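PDB 6S2Z: water-Soluble Chlorophyll Protein from Brassica oleracea var. botrytis, which binds chlorophyll b as a water-soluble tetramer and may also inhibit endopeptidases. Local coordinates for residues V31-N36 with G149-A154; L43-T48 with P155-T160. All coordinates share one frame; numbering follows the deposited sequence.

Interaction 1: V31-N36 with G149-A154; sequences VPAAIN and GPWLGA. With CHL (chlorophyll b), chain B.
The carbonyl oxygen of Ala34 receives the indole N-H of Trp151, with NE1 2.9 Å from O and an angle of 152° at the hydrogen. The donor lies in the carbonyl plane, while the oxygen sits at the edge of the indole, tilted 15° out of the ring plane. This bond satisfies the one polar atom of the tryptophan side chain and helps to fix the rotation of the ring. On Trp151, CG stands anti to the carbonyl carbon (chi1 -66°), which carries the indole across to the 31-36 segment. Ala33 CB approaches the pyrrole side of the indole obliquely, 4.0 Å from Trp151 CD1. One indole face is covered by chlorophyll b: its C3A lies 3.9 Å above the ring centre and the methyl CMA packs over the six-membered ring, while the methyl CMB comes obliquely to Trp151 CZ2, at 3.5 Å. Pro150 adds a lighter contact, its CG 4.1 Å from Ala34 O.

The 31-36 segment also carries the pigment's axial ligand, since Pro32 O binds the chlorophyll magnesium at 2.2 Å. A backbone carbonyl does this work, and the proline ring rests on the macrocycle beside it. Val31 presses both methyls against the macrocycle, CG1 coming 3.4 Å from chlorophyll C3D, and Ala33 CB meets C4A at 3.5 Å. Together these residues form a largely apolar wall of the chlorophyll pocket.

The 149-154 segment is the loop between strands 142-148 and 155-160, and it reverses through a type I' turn from Trp151 to Ala154. Strand 30-33 pairs with strand 44-47, Pro32 and Ile35 pack on strand 111-113, and Trp151 also packs on Ile37 of a second subunit.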
loop_
_atom_site.group_PDB
_atom_site.type_symbol
_atom_site.label_atom_id
_atom_site.label_comp_id
_atom_site.label_asym_id
_atom_site.label_seq_id
_atom_site.Cartn_x
_atom_site.Cartn_y
_atom_site.Cartn_z
ATOM N N VAL A 31 5.342 -15.645 -8.814
ATOM C CA VAL A 31 5.911 -14.854 -7.732
ATOM C C VAL A 31 4.900 -14.775 -6.601
ATOM O O VAL A 31 3.706 -14.936 -6.834
ATOM C CB VAL A 31 6.307 -13.432 -8.196
ATOM C CG1 VAL A 31 7.411 -13.446 -9.259
ATOM C CG2 VAL A 31 5.102 -12.615 -8.647
ATOM N N PRO A 32 5.363 -14.532 -5.347
ATOM C CA PRO A 32 4.470 -14.150 -4.256
ATOM C C PRO A 32 3.849 -12.795 -4.559
ATOM O O PRO A 32 4.541 -11.891 -5.028
ATOM C CB PRO A 32 5.367 -14.017 -3.011
ATOM C CG PRO A 32 6.643 -14.734 -3.393
ATOM C CD PRO A 32 6.764 -14.661 -4.905
ATOM N N ALA A 33 2.547 -12.677 -4.255
ATOM C CA ALA A 33 1.826 -11.412 -4.258
ATOM C C ALA A 33 0.588 -11.545 -3.374
ATOM O O ALA A 33 -0.013 -12.613 -3.311
ATOM C CB ALA A 33 1.447 -10.984 -5.652
ATOM N N ALA A 34 0.253 -10.459 -2.661
ATOM C CA ALA A 34 -0.923 -10.430 -1.811
ATOM C C ALA A 34 -2.176 -10.581 -2.667
ATOM O O ALA A 34 -2.270 -10.015 -3.766
ATOM C CB ALA A 34 -0.955 -9.152 -1.002
ATOM N N ILE A 35 -3.113 -11.384 -2.142
ATOM C CA ILE A 35 -4.428 -11.560 -2.725
ATOM C C ILE A 35 -5.455 -10.892 -1.813
ATOM O O ILE A 35 -6.614 -10.747 -2.171
ATOM C CB ILE A 35 -4.751 -13.057 -2.958
ATOM C CG1 ILE A 35 -4.479 -13.924 -1.728
ATOM C CG2 ILE A 35 -4.015 -13.602 -4.167
ATOM C CD1 ILE A 35 -4.926 -15.349 -1.884
ATOM N N ASN A 36 -5.055 -10.534 -0.597
ATOM C CA ASN A 36 -5.967 -9.772 0.237
ATOM C C ASN A 36 -5.218 -8.519 0.698
ATOM O O ASN A 36 -3.987 -8.473 0.682
ATOM C CB ASN A 36 -6.613 -10.664 1.314
ATOM C CG ASN A 36 -7.731 -9.970 2.077
ATOM O OD1 ASN A 36 -8.692 -9.487 1.478
ATOM N ND2 ASN A 36 -7.604 -9.866 3.398
ATOM N N GLY A 149 -6.459 -11.832 -11.494
ATOM C CA GLY A 149 -6.451 -11.507 -10.073
ATOM C C GLY A 149 -6.422 -9.994 -9.834
ATOM O O GLY A 149 -6.685 -9.196 -10.745
ATOM N N PRO A 150 -6.070 -9.547 -8.606
ATOM C CA PRO A 150 -6.122 -8.129 -8.257
ATOM C C PRO A 150 -4.968 -7.243 -8.744
ATOM O O PRO A 150 -5.014 -6.033 -8.567
ATOM C CB PRO A 150 -6.234 -8.202 -6.724
ATOM C CG PRO A 150 -5.368 -9.395 -6.387
ATOM C CD PRO A 150 -5.692 -10.401 -7.466
ATOM N N TRP A 151 -3.965 -7.813 -9.403
ATOM C CA TRP A 151 -2.864 -6.999 -9.882
ATOM C C TRP A 151 -2.979 -6.822 -11.392
ATOM O O TRP A 151 -2.282 -7.502 -12.149
ATOM C CB TRP A 151 -1.518 -7.620 -9.481
ATOM C CG TRP A 151 -1.282 -7.627 -8.002
ATOM C CD1 TRP A 151 -1.501 -8.666 -7.138
ATOM C CD2 TRP A 151 -0.782 -6.538 -7.202
ATOM N NE1 TRP A 151 -1.171 -8.294 -5.863
ATOM C CE2 TRP A 151 -0.731 -6.994 -5.871
ATOM C CE3 TRP A 151 -0.378 -5.229 -7.480
ATOM C CZ2 TRP A 151 -0.307 -6.185 -4.819
ATOM C CZ3 TRP A 151 0.056 -4.441 -6.438
ATOM C CH2 TRP A 151 0.084 -4.909 -5.130
ATOM N N LEU A 152 -3.874 -5.909 -11.809
ATOM C CA LEU A 152 -4.148 -5.593 -13.202
ATOM C C LEU A 152 -4.583 -6.856 -13.932
ATOM O O LEU A 152 -4.231 -7.069 -15.088
ATOM C CB LEU A 152 -2.886 -5.013 -13.851
ATOM C CG LEU A 152 -2.303 -3.759 -13.188
ATOM C CD1 LEU A 152 -0.829 -3.621 -13.568
ATOM C CD2 LEU A 152 -3.099 -2.499 -13.575
ATOM N N GLY A 153 -5.311 -7.711 -13.216
ATOM C CA GLY A 153 -5.793 -8.972 -13.743
ATOM C C GLY A 153 -4.680 -9.977 -14.037
ATOM O O GLY A 153 -4.903 -10.911 -14.796
ATOM N N ALA A 154 -3.488 -9.792 -13.466
ATOM C CA ALA A 154 -2.404 -10.758 -13.643
ATOM C C ALA A 154 -2.851 -12.146 -13.180
ATOM O O ALA A 154 -3.479 -12.294 -12.126
ATOM C CB ALA A 154 -1.185 -10.307 -12.879
HETATM MG MG CHL B . 5.693 -10.050 -4.700
HETATM C CHA CHL B . 6.163 -9.377 -7.992
HETATM C CHB CHL B . 3.136 -7.849 -4.755
HETATM C CHC CHL B . 5.555 -10.198 -1.323
HETATM C CHD CHL B . 8.850 -11.574 -4.606
HETATM N NA CHL B . 4.675 -9.027 -6.109
HETATM C C1A CHL B . 4.910 -8.975 -7.338
HETATM C C2A CHL B . 3.873 -8.328 -8.159
HETATM C C3A CHL B . 3.034 -7.682 -7.110
HETATM C C4A CHL B . 3.654 -8.217 -5.899
HETATM C CMA CHL B . 3.185 -6.183 -7.158
HETATM C CAA CHL B . 3.179 -9.219 -9.180
HETATM C CBA CHL B . 2.007 -8.601 -9.899
HETATM C CGA CHL B . 2.278 -7.831 -11.156
HETATM O O1A CHL B . 2.377 -8.378 -12.173
HETATM O O2A CHL B . 2.318 -6.413 -11.135
HETATM N NB CHL B . 4.495 -9.177 -3.258
HETATM C C1B CHL B . 3.529 -8.287 -3.420
HETATM C C2B CHL B . 2.885 -7.778 -2.217
HETATM C C3B CHL B . 3.624 -8.490 -1.217
HETATM C C4B CHL B . 4.574 -9.311 -1.956
HETATM C CMB CHL B . 1.783 -6.784 -2.070
HETATM C CAB CHL B . 3.455 -8.432 0.244
HETATM C CBB CHL B . 3.365 -7.337 0.899
HETATM N NC CHL B . 6.961 -10.757 -3.214
HETATM C C1C CHL B . 6.776 -10.732 -1.916
HETATM C C2C CHL B . 7.864 -11.322 -1.143
HETATM C C3C CHL B . 8.831 -11.731 -2.093
HETATM C C4C CHL B . 8.178 -11.317 -3.324
HETATM C CMC CHL B . 8.046 -11.488 0.305
HETATM O OMC CHL B . 7.217 -11.185 1.085
HETATM C CAC CHL B . 10.161 -12.375 -1.847
HETATM C CBC CHL B . 11.203 -11.345 -1.616
HETATM N ND CHL B . 7.235 -10.461 -5.971
HETATM C C1D CHL B . 8.417 -11.016 -5.880
HETATM C C2D CHL B . 9.157 -11.008 -7.161
HETATM C C3D CHL B . 8.169 -10.345 -7.992
HETATM C C4D CHL B . 7.151 -10.083 -7.247
HETATM C CMD CHL B . 10.471 -11.543 -7.642
HETATM C CAD CHL B . 7.917 -9.857 -9.358
HETATM O OBD CHL B . 8.685 -9.991 -10.328
HETATM C CBD CHL B . 6.591 -9.224 -9.397
HETATM C CGD CHL B . 6.647 -7.839 -9.939
HETATM O O1D CHL B . 6.134 -7.560 -10.951
HETATM O O2D CHL B . 7.323 -6.798 -9.290
HETATM C CED CHL B . 7.605 -5.621 -9.949
HETATM C C1 CHL B . 3.231 -5.554 -11.755
HETATM C C2 CHL B . 2.772 -4.180 -11.413
HETATM C C3 CHL B . 3.622 -3.180 -11.221
HETATM C C4 CHL B . 5.062 -3.395 -11.385
HETATM C C5 CHL B . 3.148 -1.832 -10.856
HETATM C C6 CHL B . 3.684 -1.455 -9.502
HETATM C C7 CHL B . 3.507 -2.501 -8.434
HETATM C C8 CHL B . 4.105 -2.015 -7.128
HETATM C C9 CHL B . 5.421 -2.686 -6.806
HETATM C C10 CHL B . 3.121 -2.145 -5.990
HETATM C C11 CHL B . 2.062 -1.110 -6.142
HETATM C C12 CHL B . 1.394 -0.905 -4.816
HETATM C C13 CHL B . 0.010 -0.307 -4.942
HETATM C C14 CHL B . 0.044 1.116 -5.435
HETATM C C15 CHL B . -0.681 -0.368 -3.600
HETATM C C16 CHL B . -2.177 -0.146 -3.736
HETATM C C17 CHL B . -2.887 -0.151 -2.393
HETATM C C18 CHL B . -4.370 -0.359 -2.588
HETATM C C19 CHL B . -4.922 -1.238 -1.520
HETATM C C20 CHL B . -5.053 0.956 -2.499
#

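Interaction 2: L43-T48 with P155-T160; sequences LGITQT and PQLIAT. With CHL (chlorophyll b), chain B.
Strands 44-47 and 155-160 run roughly antiparallel, at 134° with axes 4.8 Å apart at their closest, and are joined by a single bridge between Thr46 and Gln156. Two backbone bonds flank it: Leu157 N to Ile45 O at 3.0 Å, nearly straight at 176°, and Gln47 N to Pro155 O at 2.8 Å. Pro155 O also faces Thr46 CA at 3.2 Å in a CA-H...O contact.

At the bridge the Thr46 hydroxyl donates to the amide oxygen of Gln156, OG1 to OE1 2.8 Å, coming in from the flank of the C=O and tilted from its plane. Gln156 reaches it with a chain that leaves anti to the backbone N and then bends at chi2 (69°), folding the amide back over the neighbouring strand. A water steadies the other end of this amide: it accepts from Gln156 NE2 at 2.7 Å and from Ile45 N, and probably donates to Leu157 O. Beyond the bridge, Gln47 lays its extended chain across the ring of Pro155, OE1 3.5 Å from CG, while its NE2 is held by Gly28 O and Ser25 OG. Ile45 and Leu157 meet through CG2 and CD2, and both pack on Leu30 and Ile111.

Thr48, just past the strand, turns to the pigment and donates from OG1 to chlorophyll O1D at 2.9 Å; Leu43 lays CD2 against the vinyl carbon CAB of the macrocycle. The arrangement is consistent with the beta-trefoil of the Kunitz inhibitor family; here Thr48 and Leu43, flanking the strand pairing, border the chlorophyll pocket.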
loop_
_atom_site.group_PDB
_atom_site.type_symbol
_atom_site.label_atom_id
_atom_site.label_comp_id
_atom_site.label_asym_id
_atom_site.label_seq_id
_atom_site.Cartn_x
_atom_site.Cartn_y
_atom_site.Cartn_z
ATOM N N LEU A 43 0.267 -14.816 1.715
ATOM C CA LEU A 43 0.393 -14.335 0.352
ATOM C C LEU A 43 -0.179 -15.354 -0.626
ATOM O O LEU A 43 -0.149 -16.552 -0.359
ATOM C CB LEU A 43 1.877 -14.081 0.039
ATOM C CG LEU A 43 2.527 -12.992 0.901
ATOM C CD1 LEU A 43 4.046 -13.071 0.859
ATOM C CD2 LEU A 43 2.023 -11.605 0.494
ATOM N N GLY A 44 -0.625 -14.875 -1.793
ATOM C CA GLY A 44 -0.953 -15.777 -2.882
ATOM C C GLY A 44 0.193 -15.849 -3.879
ATOM O O GLY A 44 1.289 -15.379 -3.586
ATOM N N ILE A 45 -0.071 -16.438 -5.051
ATOM C CA ILE A 45 0.934 -16.644 -6.080
ATOM C C ILE A 45 0.338 -16.174 -7.395
ATOM O O ILE A 45 -0.828 -16.418 -7.675
ATOM C CB ILE A 45 1.393 -18.117 -6.158
ATOM C CG1 ILE A 45 1.698 -18.679 -4.769
ATOM C CG2 ILE A 45 2.588 -18.272 -7.096
ATOM C CD1 ILE A 45 2.325 -20.078 -4.800
ATOM N N THR A 46 1.149 -15.469 -8.178
ATOM C CA THR A 46 0.680 -14.693 -9.304
ATOM C C THR A 46 1.709 -14.872 -10.417
ATOM O O THR A 46 2.901 -15.058 -10.137
ATOM C CB THR A 46 0.577 -13.212 -8.888
ATOM O OG1 THR A 46 -0.277 -13.143 -7.743
ATOM C CG2 THR A 46 0.049 -12.319 -9.988
ATOM N N GLN A 47 1.259 -14.796 -11.682
ATOM C CA GLN A 47 2.235 -14.623 -12.742
ATOM C C GLN A 47 2.479 -13.133 -12.895
ATOM O O GLN A 47 1.534 -12.380 -13.105
ATOM C CB GLN A 47 1.796 -15.234 -14.073
ATOM C CG GLN A 47 2.854 -15.052 -15.153
ATOM C CD GLN A 47 2.406 -15.371 -16.562
ATOM O OE1 GLN A 47 1.221 -15.572 -16.839
ATOM N NE2 GLN A 47 3.367 -15.402 -17.476
ATOM N N THR A 48 3.736 -12.710 -12.798
ATOM C CA THR A 48 4.000 -11.299 -13.038
ATOM C C THR A 48 3.695 -11.001 -14.501
ATOM O O THR A 48 3.943 -11.848 -15.348
ATOM C CB THR A 48 5.435 -10.891 -12.661
ATOM O OG1 THR A 48 5.603 -9.516 -13.036
ATOM C CG2 THR A 48 6.517 -11.712 -13.334
ATOM N N PRO A 155 -2.557 -13.227 -13.939
ATOM C CA PRO A 155 -2.976 -14.572 -13.534
ATOM C C PRO A 155 -2.699 -14.862 -12.058
ATOM O O PRO A 155 -1.567 -14.732 -11.595
ATOM C CB PRO A 155 -2.088 -15.449 -14.422
ATOM C CG PRO A 155 -1.968 -14.654 -15.695
ATOM C CD PRO A 155 -1.836 -13.213 -15.227
ATOM N N GLN A 156 -3.744 -15.304 -11.338
ATOM C CA GLN A 156 -3.675 -15.610 -9.916
ATOM C C GLN A 156 -3.968 -17.100 -9.722
ATOM O O GLN A 156 -5.027 -17.566 -10.131
ATOM C CB GLN A 156 -4.711 -14.739 -9.204
ATOM C CG GLN A 156 -4.640 -14.774 -7.689
ATOM C CD GLN A 156 -3.375 -14.089 -7.232
ATOM O OE1 GLN A 156 -3.050 -12.979 -7.683
ATOM N NE2 GLN A 156 -2.640 -14.756 -6.341
ATOM N N LEU A 157 -3.044 -17.837 -9.082
ATOM C CA LEU A 157 -3.125 -19.294 -8.992
ATOM C C LEU A 157 -4.249 -19.755 -8.048
ATOM O O LEU A 157 -4.363 -19.291 -6.906
ATOM C CB LEU A 157 -1.773 -19.863 -8.542
ATOM C CG LEU A 157 -0.773 -20.230 -9.634
ATOM C CD1 LEU A 157 -0.196 -19.008 -10.327
ATOM C CD2 LEU A 157 0.355 -21.071 -9.053
ATOM N N ILE A 158 -5.049 -20.707 -8.533
ATOM C CA ILE A 158 -6.164 -21.333 -7.829
ATOM C C ILE A 158 -6.098 -22.837 -8.110
ATOM O O ILE A 158 -5.321 -23.284 -8.963
ATOM C CB ILE A 158 -7.523 -20.748 -8.278
ATOM C CG1 ILE A 158 -7.747 -20.971 -9.781
ATOM C CG2 ILE A 158 -7.660 -19.266 -7.910
ATOM C CD1 ILE A 158 -9.165 -20.724 -10.250
ATOM N N ALA A 159 -6.878 -23.619 -7.350
ATOM C CA ALA A 159 -7.134 -25.027 -7.635
ATOM C C ALA A 159 -8.547 -25.131 -8.202
ATOM O O ALA A 159 -9.471 -24.514 -7.674
ATOM C CB ALA A 159 -6.983 -25.841 -6.369
ATOM N N THR A 160 -8.700 -25.868 -9.308
ATOM C CA THR A 160 -9.895 -25.753 -10.134
ATOM C C THR A 160 -10.158 -27.070 -10.865
ATOM O O THR A 160 -9.229 -27.805 -11.207
ATOM C CB THR A 160 -9.785 -24.584 -11.125
ATOM O OG1 THR A 160 -10.965 -24.508 -11.926
ATOM C CG2 THR A 160 -8.615 -24.693 -12.075
HETATM MG MG CHL B . 5.693 -10.050 -4.700
HETATM C CHA CHL B . 6.163 -9.377 -7.992
HETATM C CHB CHL B . 3.136 -7.849 -4.755
HETATM C CHC CHL B . 5.555 -10.198 -1.323
HETATM C CHD CHL B . 8.850 -11.574 -4.606
HETATM N NA CHL B . 4.675 -9.027 -6.109
HETATM C C1A CHL B . 4.910 -8.975 -7.338
HETATM C C2A CHL B . 3.873 -8.328 -8.159
HETATM C C3A CHL B . 3.034 -7.682 -7.110
HETATM C C4A CHL B . 3.654 -8.217 -5.899
HETATM C CMA CHL B . 3.185 -6.183 -7.158
HETATM C CAA CHL B . 3.179 -9.219 -9.180
HETATM C CBA CHL B . 2.007 -8.601 -9.899
HETATM C CGA CHL B . 2.278 -7.831 -11.156
HETATM O O1A CHL B . 2.377 -8.378 -12.173
HETATM O O2A CHL B . 2.318 -6.413 -11.135
HETATM N NB CHL B . 4.495 -9.177 -3.258
HETATM C C1B CHL B . 3.529 -8.287 -3.420
HETATM C C2B CHL B . 2.885 -7.778 -2.217
HETATM C C3B CHL B . 3.624 -8.490 -1.217
HETATM C C4B CHL B . 4.574 -9.311 -1.956
HETATM C CMB CHL B . 1.783 -6.784 -2.070
HETATM C CAB CHL B . 3.455 -8.432 0.244
HETATM C CBB CHL B . 3.365 -7.337 0.899
HETATM N NC CHL B . 6.961 -10.757 -3.214
HETATM C C1C CHL B . 6.776 -10.732 -1.916
HETATM C C2C CHL B . 7.864 -11.322 -1.143
HETATM C C3C CHL B . 8.831 -11.731 -2.093
HETATM C C4C CHL B . 8.178 -11.317 -3.324
HETATM C CMC CHL B . 8.046 -11.488 0.305
HETATM O OMC CHL B . 7.217 -11.185 1.085
HETATM C CAC CHL B . 10.161 -12.375 -1.847
HETATM C CBC CHL B . 11.203 -11.345 -1.616
HETATM N ND CHL B . 7.235 -10.461 -5.971
HETATM C C1D CHL B . 8.417 -11.016 -5.880
HETATM C C2D CHL B . 9.157 -11.008 -7.161
HETATM C C3D CHL B . 8.169 -10.345 -7.992
HETATM C C4D CHL B . 7.151 -10.083 -7.247
HETATM C CMD CHL B . 10.471 -11.543 -7.642
HETATM C CAD CHL B . 7.917 -9.857 -9.358
HETATM O OBD CHL B . 8.685 -9.991 -10.328
HETATM C CBD CHL B . 6.591 -9.224 -9.397
HETATM C CGD CHL B . 6.647 -7.839 -9.939
HETATM O O1D CHL B . 6.134 -7.560 -10.951
HETATM O O2D CHL B . 7.323 -6.798 -9.290
HETATM C CED CHL B . 7.605 -5.621 -9.949
HETATM C C1 CHL B . 3.231 -5.554 -11.755
HETATM C C2 CHL B . 2.772 -4.180 -11.413
HETATM C C3 CHL B . 3.622 -3.180 -11.221
HETATM C C4 CHL B . 5.062 -3.395 -11.385
HETATM C C5 CHL B . 3.148 -1.832 -10.856
HETATM C C6 CHL B . 3.684 -1.455 -9.502
HETATM C C7 CHL B . 3.507 -2.501 -8.434
HETATM C C8 CHL B . 4.105 -2.015 -7.128
HETATM C C9 CHL B . 5.421 -2.686 -6.806
HETATM C C10 CHL B . 3.121 -2.145 -5.990
HETATM C C11 CHL B . 2.062 -1.110 -6.142
HETATM C C12 CHL B . 1.394 -0.905 -4.816
HETATM C C13 CHL B . 0.010 -0.307 -4.942
HETATM C C14 CHL B . 0.044 1.116 -5.435
HETATM C C15 CHL B . -0.681 -0.368 -3.600
HETATM C C16 CHL B . -2.177 -0.146 -3.736
HETATM C C17 CHL B . -2.887 -0.151 -2.393
HETATM C C18 CHL B . -4.370 -0.359 -2.588
HETATM C C19 CHL B . -4.922 -1.238 -1.520
HETATM C C20 CHL B . -5.053 0.956 -2.499
HETATM O O HOH W 1 -2.780 -17.260 -5.232
#

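In the fold
Both interactions are buried, but interaction 2 lies nearer the middle of the chain and interaction 1 farther out, where a second subunit comes into reach. Their centres are about 7 Å apart. They share two connections: strands 30-33 and 44-47 are neighbours in one sheet, and 149-154 leads directly into 155-160; the four segments alternate along the chain. The chemistry changes with position. Interaction 2 rests on strand-to-strand backbone bonds, a side-chain amide and a bridging water, whereas interaction 1 joins the 31-36 segment to a loop through one indole bond and apolar packing. The same chlorophyll b touches both, coordinated through its magnesium in one and hydrogen-bonded at its periphery in the other.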